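Local coordinates for superantigen-like protein SSL8 (Staphylococcus aureus, PDB 3R2T) that is of unknown function but belongs to the staphylococcal and streptococcal toxin family, as a superantigen-like protein of the extracellular region, at residues A[70-75]-A[95-100]. Numbering follows the deposited sequence.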
loop_
_atom_site.group_PDB
_atom_site.type_symbol
_atom_site.label_atom_id
_atom_site.label_comp_id
_atom_site.label_asym_id
_atom_site.label_seq_id
_atom_site.Cartn_x
_atom_site.Cartn_y
_atom_site.Cartn_z
ATOM N N PRO A 70 -11.206 -14.165 1.412
ATOM C CA PRO A 70 -11.965 -13.614 2.529
ATOM C C PRO A 70 -12.411 -12.168 2.360
ATOM O O PRO A 70 -11.765 -11.408 1.666
ATOM C CB PRO A 70 -10.979 -13.705 3.710
ATOM C CG PRO A 70 -9.678 -14.239 3.155
ATOM C CD PRO A 70 -9.756 -14.183 1.682
ATOM N N SER A 71 -13.554 -11.838 2.961
ATOM C CA SER A 71 -14.088 -10.482 2.992
ATOM C C SER A 71 -14.649 -10.331 4.391
ATOM O O SER A 71 -14.839 -11.329 5.080
ATOM C CB SER A 71 -15.179 -10.245 1.941
ATOM O OG SER A 71 -16.302 -11.075 2.156
ATOM N N TYR A 72 -14.926 -9.102 4.810
ATOM C CA TYR A 72 -15.432 -8.854 6.154
ATOM C C TYR A 72 -16.396 -7.691 6.162
ATOM O O TYR A 72 -16.167 -6.707 5.481
ATOM C CB TYR A 72 -14.265 -8.493 7.080
ATOM C CG TYR A 72 -13.129 -9.510 7.119
ATOM C CD1 TYR A 72 -13.014 -10.425 8.156
ATOM C CD2 TYR A 72 -12.165 -9.539 6.118
ATOM C CE1 TYR A 72 -11.950 -11.361 8.186
ATOM C CE2 TYR A 72 -11.113 -10.453 6.144
ATOM C CZ TYR A 72 -11.014 -11.355 7.165
ATOM O OH TYR A 72 -9.966 -12.248 7.156
ATOM N N GLU A 73 -17.456 -7.799 6.951
ATOM C CA GLU A 73 -18.444 -6.741 7.087
ATOM C C GLU A 73 -18.427 -6.217 8.520
ATOM O O GLU A 73 -18.800 -6.913 9.450
ATOM C CB GLU A 73 -19.838 -7.249 6.743
ATOM C CG GLU A 73 -19.997 -7.700 5.300
ATOM C CD GLU A 73 -21.351 -8.308 5.035
ATOM O OE1 GLU A 73 -22.315 -7.969 5.759
ATOM O OE2 GLU A 73 -21.450 -9.132 4.101
ATOM N N LEU A 74 -18.002 -4.971 8.672
ATOM C CA LEU A 74 -17.903 -4.326 9.962
ATOM C C LEU A 74 -19.021 -3.296 10.035
ATOM O O LEU A 74 -19.324 -2.639 9.037
ATOM C CB LEU A 74 -16.526 -3.704 10.061
ATOM C CG LEU A 74 -15.539 -4.824 9.661
ATOM C CD1 LEU A 74 -14.189 -4.316 9.243
ATOM C CD2 LEU A 74 -15.460 -5.884 10.759
ATOM N N THR A 75 -19.648 -3.159 11.198
ATOM C CA THR A 75 -20.779 -2.253 11.319
ATOM C C THR A 75 -20.709 -1.322 12.520
ATOM O O THR A 75 -20.147 -1.674 13.550
ATOM C CB THR A 75 -22.095 -3.063 11.400
ATOM O OG1 THR A 75 -22.146 -4.001 10.309
ATOM C CG2 THR A 75 -23.311 -2.149 11.332
ATOM N N GLN A 95 -14.704 -7.147 16.135
ATOM C CA GLN A 95 -14.586 -8.607 16.204
ATOM C C GLN A 95 -13.197 -8.857 16.809
ATOM O O GLN A 95 -12.654 -7.975 17.498
ATOM C CB GLN A 95 -14.752 -9.233 14.806
ATOM C CG GLN A 95 -16.133 -8.966 14.179
ATOM C CD GLN A 95 -16.177 -9.139 12.656
ATOM O OE1 GLN A 95 -15.140 -9.288 11.993
ATOM N NE2 GLN A 95 -17.388 -9.073 12.092
ATOM N N ASN A 96 -12.614 -10.029 16.580
ATOM C CA ASN A 96 -11.273 -10.283 17.095
ATOM C C ASN A 96 -10.245 -10.078 15.981
ATOM O O ASN A 96 -9.223 -10.770 15.922
ATOM C CB ASN A 96 -11.172 -11.666 17.745
ATOM C CG ASN A 96 -12.085 -11.802 18.965
ATOM O OD1 ASN A 96 -12.986 -10.978 19.178
ATOM N ND2 ASN A 96 -11.859 -12.847 19.769
ATOM N N GLN A 97 -10.546 -9.106 15.110
ATOM C CA GLN A 97 -9.688 -8.725 13.987
ATOM C C GLN A 97 -9.328 -7.243 14.023
ATOM O O GLN A 97 -10.111 -6.409 14.479
ATOM C CB GLN A 97 -10.342 -9.065 12.638
ATOM C CG GLN A 97 -10.157 -10.507 12.193
ATOM C CD GLN A 97 -8.690 -10.846 11.881
ATOM O OE1 GLN A 97 -7.823 -9.956 11.785
ATOM N NE2 GLN A 97 -8.409 -12.137 11.721
ATOM N N LYS A 98 -8.133 -6.942 13.518
ATOM C CA LYS A 98 -7.593 -5.582 13.455
ATOM C C LYS A 98 -7.590 -5.140 11.994
ATOM O O LYS A 98 -7.175 -5.900 11.126
ATOM C CB LYS A 98 -6.150 -5.568 13.980
ATOM C CG LYS A 98 -5.942 -6.181 15.370
ATOM C CD LYS A 98 -4.447 -6.215 15.715
ATOM C CE LYS A 98 -4.124 -7.019 16.983
ATOM N NZ LYS A 98 -4.724 -6.452 18.218
ATOM N N PHE A 99 -8.029 -3.912 11.728
ATOM C CA PHE A 99 -8.089 -3.399 10.365
ATOM C C PHE A 99 -7.407 -2.065 10.163
ATOM O O PHE A 99 -7.250 -1.283 11.098
ATOM C CB PHE A 99 -9.545 -3.218 9.933
ATOM C CG PHE A 99 -10.311 -4.492 9.837
ATOM C CD1 PHE A 99 -10.293 -5.233 8.671
ATOM C CD2 PHE A 99 -11.054 -4.953 10.909
ATOM C CE1 PHE A 99 -10.998 -6.404 8.573
ATOM C CE2 PHE A 99 -11.771 -6.123 10.807
ATOM C CZ PHE A 99 -11.741 -6.849 9.642
ATOM N N GLN A 100 -7.038 -1.824 8.905
ATOM C CA GLN A 100 -6.419 -0.580 8.470
ATOM C C GLN A 100 -6.914 -0.295 7.062
ATOM O O GLN A 100 -6.477 -0.916 6.101
ATOM C CB GLN A 100 -4.901 -0.666 8.505
ATOM C CG GLN A 100 -4.216 0.613 8.059
ATOM C CD GLN A 100 -2.765 0.664 8.481
ATOM O OE1 GLN A 100 -2.432 0.297 9.608
ATOM N NE2 GLN A 100 -1.899 1.142 7.595
#
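In Y72, L74 and F99 alike, the first torsion sets CG opposite the carbonyl carbon and beside the backbone N (chi1 -65° in F99), and from strands 72-79 and 99-102 the three side chains converge inside the OB-fold domain. The two strands are not paired with each other; Y72 and L74 bond through their backbones to strand 118-122, and the contact is made almost entirely by side chains. F99, a flat and wholly apolar group suited to a buried site, is used through both its edge and one face. Its edge points at the face of Y72 in a T-shaped stack, centroids 5.5 Å apart and planes at 74°, with F99 CZ 3.9 Å from Y72 CG. Tyrosine suits this partly exposed place, giving F99 an aromatic face while carrying a polar hydroxyl. L74 comes from the opposite direction; its branch at CG puts CD1 over the F99 ring, 3.5 Å from the centroid and 15° off the normal, a CH-pi contact, and CD2 near Q95. F92 also meets the F99 ring, and I133 touches both aromatic residues, extending this apolar cluster. Toward the surface, polar residues take over. Q97 brings CG obliquely to the Y72 ring, while the long, extended chain of Q95 carries its amide to L74, where OE1 lies 3.6 Å from L74 CD2.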